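Pyridoxal kinase (Entamoeba histolytica, PDB 4S1H) phosphorylates pyridoxal with ATP to give pyridoxal 5'-phosphate, the active form of vitamin B6. Local coordinates at the interface of chains A and B. Numbering follows the deposited sequence. Chains: chain A/B, Pyridoxal kinase.

Contact 1: the interface of chains A and B. Residues chain A 13-14, 41-43, 47, 49-52; chain B 62-63, 66-67, 70, 72.
The methyl of A:Ala42 and the branched side chains of chain B around it make up the apolar centre of this patch of the two-fold interface, where helix 57-69 of chain B lies against the loops around A:Ala42 and A:Gly51 of chain A. CB of A:Ala42, its methyl, meets CB of B:Ser66 at 3.6 Å, with CG2 of B:Ile63 and CD2 of B:Leu67 also in contact with it. B:Ile63 divides its branches: CG2, anti to the backbone N, faces the methyl and the sulfur of A:Cys13, while CG1 lies against CA of A:Gly52. B:Leu67 sends CD2 on to CB of A:Ser14. Beyond the helix end, B:Leu72 places CD1 3.7 Å from CB of A:Asn43, and its CD2 meets CE2 of the A:Tyr47 ring, the two side chains reaching tip to tip.

Further out, A:Asn43 and B:Asn70 cross at about a right angle, their amide planes 77° apart. A:Asn43 holds CG in the crowded position between backbone N and carbonyl carbon (chi1 45°), and within its own chain ND2 bonds the carbonyl O of A:Val49 at 3.0 Å, on a lone pair, which fixes the rotation of the amide. OD1 of A:Asn43 is thereby presented to chain B and gripped twice: the hydroxyl OG of B:Ser66 donates at 2.9 Å in the carbonyl plane, on a lone pair, whereas ND2 of B:Asn70 comes from above that plane. ND2 of B:Asn70 also donates to the carbonyl O of A:Val49 at 2.8 Å, again from above the carbonyl plane, so it bridges two acceptors that the A:Asn43 amide already links.

B:Ser66 OG, anti to its backbone N (chi1 -177°), also accepts a bond from the backbone N-H of A:Gly51. One helical turn earlier, B:Ser62 repeats the pose, and its OG accepts a hydrogen bond from the backbone N of A:Gly52 at 3.0 Å.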
ATOM      1  N   CYS A  13       8.377  -2.297   3.217  1.00 16.80           N
ATOM      2  CA  CYS A  13       8.313  -0.836   3.498  1.00 17.14           C
ATOM      3  C   CYS A  13       8.945   0.028   2.423  1.00 17.53           C
ATOM      4  O   CYS A  13       8.488   1.121   2.118  1.00 17.55           O
ATOM      5  CB  CYS A  13       8.971  -0.505   4.841  1.00 17.85           C
ATOM      6  SG  CYS A  13       8.235  -1.370   6.230  1.00 17.58           S
ATOM      7  N   SER A  14      10.006  -0.502   1.810  1.00 18.02           N
ATOM      8  CA  SER A  14      10.734   0.131   0.736  1.00 18.46           C
ATOM      9  C   SER A  14      10.761  -0.840  -0.431  1.00 18.06           C
ATOM     10  O   SER A  14      10.834  -2.072  -0.241  1.00 17.79           O
ATOM     11  CB  SER A  14      12.146   0.411   1.179  1.00 20.55           C
ATOM     12  OG  SER A  14      12.913   1.080   0.191  1.00 25.38           O
ATOM     13  N   LEU A  41       8.110  -6.497   6.147  1.00 16.87           N
ATOM     14  CA  LEU A  41       9.558  -6.456   6.017  1.00 17.64           C
ATOM     15  C   LEU A  41      10.028  -5.080   5.589  1.00 17.89           C
ATOM     16  O   LEU A  41       9.302  -4.350   4.934  1.00 17.37           O
ATOM     17  CB  LEU A  41      10.027  -7.440   4.949  1.00 18.69           C
ATOM     18  CG  LEU A  41       9.466  -8.855   5.113  1.00 18.96           C
ATOM     19  CD1 LEU A  41       9.923  -9.722   3.957  1.00 21.06           C
ATOM     20  CD2 LEU A  41       9.913  -9.452   6.431  1.00 20.33           C
ATOM     21  N   ALA A  42      11.254  -4.746   5.928  1.00 18.79           N
ATOM     22  CA  ALA A  42      11.841  -3.470   5.524  1.00 19.25           C
ATOM     23  C   ALA A  42      11.995  -3.360   4.027  1.00 19.01           C
ATOM     24  O   ALA A  42      11.768  -2.327   3.437  1.00 18.92           O
ATOM     25  CB  ALA A  42      13.201  -3.301   6.162  1.00 20.43           C
ATOM     26  N   ASN A  43      12.437  -4.475   3.424  1.00 19.03           N
ATOM     27  CA  ASN A  43      12.800  -4.511   2.012  1.00 19.01           C
ATOM     28  C   ASN A  43      12.734  -5.970   1.536  1.00 19.93           C
ATOM     29  O   ASN A  43      12.513  -6.867   2.335  1.00 19.30           O
ATOM     30  CB  ASN A  43      14.196  -3.913   1.822  1.00 20.13           C
ATOM     31  CG  ASN A  43      15.201  -4.409   2.854  1.00 21.08           C
ATOM     32  OD1 ASN A  43      15.578  -3.688   3.787  1.00 21.71           O
ATOM     33  ND2 ASN A  43      15.626  -5.672   2.704  1.00 21.25           N
ATOM     34  N   TYR A  47      18.102  -8.245  -0.608  1.00 36.12           N
ATOM     35  CA  TYR A  47      19.109  -7.471   0.096  1.00 27.71           C
ATOM     36  C   TYR A  47      19.833  -8.333   1.148  1.00 27.13           C
ATOM     37  O   TYR A  47      19.265  -9.344   1.594  1.00 32.15           O
ATOM     38  CB  TYR A  47      18.462  -6.247   0.784  1.00 28.31           C
ATOM     39  CG  TYR A  47      17.880  -5.232  -0.201  1.00 24.91           C
ATOM     40  CD1 TYR A  47      16.590  -5.387  -0.723  1.00 27.62           C
ATOM     41  CD2 TYR A  47      18.623  -4.152  -0.621  1.00 25.29           C
ATOM     42  CE1 TYR A  47      16.046  -4.472  -1.621  1.00 27.32           C
ATOM     43  CE2 TYR A  47      18.092  -3.233  -1.527  1.00 24.90           C
ATOM     44  CZ  TYR A  47      16.813  -3.394  -2.013  1.00 25.97           C
ATOM     45  OH  TYR A  47      16.291  -2.508  -2.944  1.00 29.86           O
ATOM     46  N   VAL A  49      20.357  -7.756   4.353  1.00 29.38           N
ATOM     47  CA  VAL A  49      19.648  -7.771   5.619  1.00 27.01           C
ATOM     48  C   VAL A  49      18.197  -7.550   5.250  1.00 24.52           C
ATOM     49  O   VAL A  49      17.919  -6.751   4.360  1.00 23.64           O
ATOM     50  CB  VAL A  49      20.176  -6.635   6.518  1.00 29.19           C
ATOM     51  CG1 VAL A  49      19.382  -6.496   7.806  1.00 30.74           C
ATOM     52  CG2 VAL A  49      21.651  -6.831   6.844  1.00 31.61           C
ATOM     53  N   VAL A  50      17.301  -8.317   5.876  1.00 23.45           N
ATOM     54  CA  VAL A  50      15.866  -8.229   5.647  1.00 23.17           C
ATOM     55  C   VAL A  50      15.177  -8.122   7.006  1.00 24.50           C
ATOM     56  O   VAL A  50      14.794  -9.115   7.605  1.00 26.14           O
ATOM     57  CB  VAL A  50      15.312  -9.440   4.869  1.00 25.62           C
ATOM     58  CG1 VAL A  50      13.864  -9.229   4.468  1.00 27.88           C
ATOM     59  CG2 VAL A  50      16.152  -9.710   3.618  1.00 26.18           C
ATOM     60  N   GLY A  51      14.962  -6.895   7.477  1.00 22.53           N
ATOM     61  CA  GLY A  51      14.393  -6.712   8.800  1.00 22.22           C
ATOM     62  C   GLY A  51      12.882  -6.904   8.770  1.00 20.72           C
ATOM     63  O   GLY A  51      12.249  -6.784   7.725  1.00 19.90           O
ATOM     64  N   GLY A  52      12.324  -7.260   9.914  1.00 20.83           N
ATOM     65  CA  GLY A  52      10.886  -7.443  10.094  1.00 20.11           C
ATOM     66  C   GLY A  52      10.500  -8.918  10.137  1.00 23.04           C
ATOM     67  O   GLY A  52      11.366  -9.793  10.042  1.00 26.08           O
TER
ATOM     68  N   SER B  62      14.031  -3.819  13.998  1.00 18.34           N
ATOM     69  CA  SER B  62      14.601  -4.657  12.962  1.00 18.76           C
ATOM     70  C   SER B  62      14.436  -3.991  11.586  1.00 18.51           C
ATOM     71  O   SER B  62      15.351  -3.998  10.759  1.00 20.83           O
ATOM     72  CB  SER B  62      13.879  -5.997  12.959  1.00 20.31           C
ATOM     73  OG  SER B  62      14.435  -6.856  12.004  1.00 23.61           O
ATOM     74  N   ILE B  63      13.241  -3.486  11.335  1.00 19.12           N
ATOM     75  CA  ILE B  63      12.953  -2.772  10.099  1.00 17.33           C
ATOM     76  C   ILE B  63      13.803  -1.520   9.945  1.00 17.24           C
ATOM     77  O   ILE B  63      14.437  -1.331   8.912  1.00 17.19           O
ATOM     78  CB  ILE B  63      11.471  -2.414  10.017  1.00 16.81           C
ATOM     79  CG1 ILE B  63      10.664  -3.686   9.769  1.00 16.51           C
ATOM     80  CG2 ILE B  63      11.193  -1.329   8.958  1.00 17.60           C
ATOM     81  CD1 ILE B  63       9.204  -3.538  10.117  1.00 15.82           C
ATOM     82  N   SER B  66      17.372  -2.408   9.233  1.00 19.67           N
ATOM     83  CA  SER B  66      17.520  -2.917   7.887  1.00 19.42           C
ATOM     84  C   SER B  66      17.526  -1.803   6.826  1.00 18.98           C
ATOM     85  O   SER B  66      18.357  -1.817   5.909  1.00 22.05           O
ATOM     86  CB  SER B  66      16.390  -3.896   7.634  1.00 20.03           C
ATOM     87  OG  SER B  66      16.459  -4.507   6.385  1.00 18.94           O
ATOM     88  N   LEU B  67      16.629  -0.836   6.956  1.00 19.80           N
ATOM     89  CA  LEU B  67      16.645   0.342   6.076  1.00 19.19           C
ATOM     90  C   LEU B  67      17.954   1.097   6.126  1.00 18.85           C
ATOM     91  O   LEU B  67      18.480   1.473   5.101  1.00 20.07           O
ATOM     92  CB  LEU B  67      15.529   1.304   6.415  1.00 19.20           C
ATOM     93  CG  LEU B  67      14.135   0.712   6.228  1.00 18.40           C
ATOM     94  CD1 LEU B  67      13.114   1.626   6.840  1.00 18.69           C
ATOM     95  CD2 LEU B  67      13.774   0.450   4.776  1.00 18.81           C
ATOM     96  N   ASN B  70      21.049  -1.255   4.688  1.00 26.14           N
ATOM     97  CA  ASN B  70      20.940  -1.340   3.239  1.00 23.85           C
ATOM     98  C   ASN B  70      20.963   0.004   2.489  1.00 25.99           C
ATOM     99  O   ASN B  70      20.773   0.020   1.263  1.00 25.21           O
ATOM    100  CB  ASN B  70      19.690  -2.135   2.851  1.00 23.57           C
ATOM    101  CG  ASN B  70      19.762  -3.592   3.277  1.00 22.24           C
ATOM    102  OD1 ASN B  70      20.794  -4.260   3.118  1.00 26.47           O
ATOM    103  ND2 ASN B  70      18.632  -4.120   3.746  1.00 22.61           N
ATOM    104  N   LEU B  72      18.907   2.444   2.350  1.00 21.65           N
ATOM    105  CA  LEU B  72      17.630   2.777   1.716  1.00 20.38           C
ATOM    106  C   LEU B  72      17.038   4.074   2.227  1.00 26.04           C
ATOM    107  O   LEU B  72      16.158   4.625   1.567  1.00 19.65           O
ATOM    108  CB  LEU B  72      16.647   1.617   1.898  1.00 21.12           C
ATOM    109  CG  LEU B  72      17.091   0.307   1.240  1.00 23.11           C
ATOM    110  CD1 LEU B  72      16.209  -0.875   1.615  1.00 24.92           C
ATOM    111  CD2 LEU B  72      17.156   0.448  -0.270  1.00 27.82           C
TER

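Contact 2: the interface of chains A and B. Residues chain A 20, 24, 261-262, 264-265; chain B 27, 30-31.
A:Ile261 and A:Ile264 supply the apolar centre, set against the end of helix 18-28 in chain B and the residues that follow it. CG2 of A:Ile261, anti to its backbone N, packs on CA of B:Gln30 at 3.7 Å. Its other branch, ending in CD1, crosses B:Asp27 at about a right angle and touches the carboxylate at OD1. CD1 of A:Ile264 meets the backbone carbonyl O of B:Asp27, and A:Ile24 lays CG1 across the carboxylate near OD2, so the acid is flanked by isoleucine carbon.

That setting should strengthen the salt bridge made by A:Arg20. Its chain leaves the backbone with CG anti to N (chi1 -171°), bends at chi2 (74°) and meets B:Asp27 tip to tip. The grip is end-on: NH2 of A:Arg20 donates to OD1 of B:Asp27 at 2.9 Å. NH1 of A:Arg20 donates to OD2 of B:Asp27 at 3.0 Å, and each oxygen uses its syn lone pair. The guanidinium and carboxylate planes are 19° apart, nearly coplanar. CD1 of A:Ile24 lies over one guanidinium face, toward its rim.

On the other flank B:Gln30, extended beyond CG, reaches the ring of A:Pro265 tip to tip. The amide NE2 of B:Gln30 donates to the carbonyl O of A:Ile261 at 3.2 Å, in the carbonyl plane and on a lone pair. At the rim, a water joins the backbone O of B:Gln30, 2.9 Å away, to the side-chain OD1 of A:Asn262, 3.0 Å away.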
ATOM      1  N   ARG A  20       2.490  -4.602  -2.031  1.00 15.33           N
ATOM      2  CA  ARG A  20       2.905  -3.247  -2.361  1.00 16.67           C
ATOM      3  C   ARG A  20       2.733  -2.956  -3.859  1.00 16.98           C
ATOM      4  O   ARG A  20       2.207  -1.908  -4.234  1.00 17.27           O
ATOM      5  CB  ARG A  20       4.302  -2.971  -1.847  1.00 17.40           C
ATOM      6  CG  ARG A  20       4.759  -1.560  -1.934  1.00 26.81           C
ATOM      7  CD  ARG A  20       4.132  -0.603  -0.907  1.00 20.31           C
ATOM      8  NE  ARG A  20       4.579   0.710  -1.393  1.00 20.53           N
ATOM      9  CZ  ARG A  20       3.846   1.666  -1.968  1.00 18.52           C
ATOM     10  NH1 ARG A  20       2.517   1.573  -2.085  1.00 19.65           N
ATOM     11  NH2 ARG A  20       4.471   2.718  -2.459  1.00 18.95           N
ATOM     12  N   ILE A  24      -0.160  -0.268  -5.557  1.00 15.29           N
ATOM     13  CA  ILE A  24       0.176   0.708  -6.563  1.00 16.30           C
ATOM     14  C   ILE A  24      -0.691   0.492  -7.806  1.00 15.44           C
ATOM     15  O   ILE A  24      -1.237   1.442  -8.367  1.00 16.09           O
ATOM     16  CB  ILE A  24       1.669   0.635  -6.943  1.00 21.32           C
ATOM     17  CG1 ILE A  24       2.522   1.096  -5.761  1.00 22.82           C
ATOM     18  CG2 ILE A  24       1.969   1.491  -8.179  1.00 28.32           C
ATOM     19  CD1 ILE A  24       3.973   0.655  -5.862  1.00 29.55           C
ATOM     20  N   ILE A 261       6.814   3.270  -9.752  1.00 20.83           N
ATOM     21  CA  ILE A 261       6.242   4.599  -9.343  1.00 21.64           C
ATOM     22  C   ILE A 261       6.263   5.605 -10.508  1.00 21.21           C
ATOM     23  O   ILE A 261       5.247   6.222 -10.838  1.00 19.70           O
ATOM     24  CB  ILE A 261       6.950   5.180  -8.109  1.00 26.77           C
ATOM     25  CG1 ILE A 261       6.802   4.258  -6.886  1.00 27.21           C
ATOM     26  CG2 ILE A 261       6.384   6.557  -7.747  1.00 27.99           C
ATOM     27  CD1 ILE A 261       5.383   4.007  -6.401  1.00 31.38           C
ATOM     28  N   ASN A 262       7.403   5.736 -11.173  1.00 20.30           N
ATOM     29  CA  ASN A 262       7.517   6.607 -12.340  1.00 21.91           C
ATOM     30  C   ASN A 262       6.693   6.144 -13.543  1.00 20.93           C
ATOM     31  O   ASN A 262       6.349   6.960 -14.399  1.00 24.32           O
ATOM     32  CB  ASN A 262       8.980   6.846 -12.704  1.00 25.39           C
ATOM     33  CG  ASN A 262       9.714   7.617 -11.612  1.00 35.86           C
ATOM     34  OD1 ASN A 262       9.202   8.633 -11.137  1.00 31.98           O
ATOM     35  ND2 ASN A 262      10.850   7.083 -11.129  1.00 31.53           N
ATOM     36  N   ILE A 264       3.654   4.793 -13.204  1.00 18.55           N
ATOM     37  CA  ILE A 264       2.229   4.782 -12.900  1.00 18.74           C
ATOM     38  C   ILE A 264       1.345   5.272 -14.052  1.00 20.28           C
ATOM     39  O   ILE A 264       0.357   4.625 -14.322  1.00 25.27           O
ATOM     40  CB  ILE A 264       1.932   5.531 -11.558  1.00 18.82           C
ATOM     41  CG1 ILE A 264       2.269   4.626 -10.370  1.00 18.33           C
ATOM     42  CG2 ILE A 264       0.480   6.006 -11.478  1.00 27.04           C
ATOM     43  CD1 ILE A 264       2.359   5.358  -9.028  1.00 18.86           C
ATOM     44  N   PRO A 265       1.739   6.335 -14.790  1.00 23.91           N
ATOM     45  CA  PRO A 265       0.937   6.838 -15.923  1.00 23.63           C
ATOM     46  C   PRO A 265       0.741   5.873 -17.101  1.00 28.46           C
ATOM     47  O   PRO A 265      -0.137   6.114 -17.927  1.00 33.66           O
ATOM     48  CB  PRO A 265       1.731   8.073 -16.376  1.00 35.04           C
ATOM     49  CG  PRO A 265       2.383   8.553 -15.140  1.00 36.38           C
ATOM     50  CD  PRO A 265       2.774   7.312 -14.402  1.00 26.15           C
TER
ATOM     51  N   ASP B  27       2.078   8.019  -3.788  1.00 15.92           N
ATOM     52  CA  ASP B  27       2.150   7.278  -5.056  1.00 17.20           C
ATOM     53  C   ASP B  27       1.568   8.111  -6.211  1.00 18.19           C
ATOM     54  O   ASP B  27       2.164   8.237  -7.277  1.00 19.33           O
ATOM     55  CB  ASP B  27       1.420   5.912  -4.994  1.00 17.74           C
ATOM     56  CG  ASP B  27       2.108   4.872  -4.047  1.00 30.32           C
ATOM     57  OD1 ASP B  27       3.251   5.085  -3.546  1.00 25.28           O
ATOM     58  OD2 ASP B  27       1.476   3.814  -3.767  1.00 27.51           O
ATOM     59  N   GLN B  30       3.818  10.626  -7.336  1.00 18.43           N
ATOM     60  CA  GLN B  30       5.071   9.999  -7.775  1.00 18.56           C
ATOM     61  C   GLN B  30       6.294  10.408  -6.946  1.00 18.85           C
ATOM     62  O   GLN B  30       7.378  10.649  -7.476  1.00 23.76           O
ATOM     63  CB  GLN B  30       5.291  10.180  -9.278  1.00 20.75           C
ATOM     64  CG  GLN B  30       4.202   9.514 -10.115  1.00 20.79           C
ATOM     65  CD  GLN B  30       4.323   9.874 -11.569  1.00 24.96           C
ATOM     66  OE1 GLN B  30       3.866  10.925 -11.981  1.00 27.55           O
ATOM     67  NE2 GLN B  30       4.949   9.015 -12.348  1.00 30.61           N
ATOM     68  N   ILE B  31       6.089  10.444  -5.647  1.00 19.03           N
ATOM     69  CA  ILE B  31       7.120  10.798  -4.669  1.00 17.50           C
ATOM     70  C   ILE B  31       7.550   9.467  -4.051  1.00 16.98           C
ATOM     71  O   ILE B  31       6.785   8.825  -3.338  1.00 17.85           O
ATOM     72  CB  ILE B  31       6.610  11.802  -3.629  1.00 16.39           C
ATOM     73  CG1 ILE B  31       6.223  13.136  -4.312  1.00 16.71           C
ATOM     74  CG2 ILE B  31       7.661  12.001  -2.567  1.00 16.52           C
ATOM     75  CD1 ILE B  31       5.428  14.119  -3.423  1.00 16.30           C
TER
HETATM   76  O   HOH W   1       9.459   8.818  -8.188  1.00 28.64           O

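The C-alpha centres of contact 1 and contact 2 lie about 20 Å apart on one interface, and no residue belongs to both. Contact 1 uses helix 57-69 of chain B, whereas contact 2 sets helix 18-28 of one chain near helix 18-28 of the other, with the segment around 3-10 helix 264-266 alongside. In chain A, residues 13-14 of contact 1 come shortly before the helix that carries A:Arg20. Because the interface is two-fold symmetric, both contacts occur twice across the dimer axis. The spread of contacts would suit a dimer, though the structure alone does not show that this is the form in the cell.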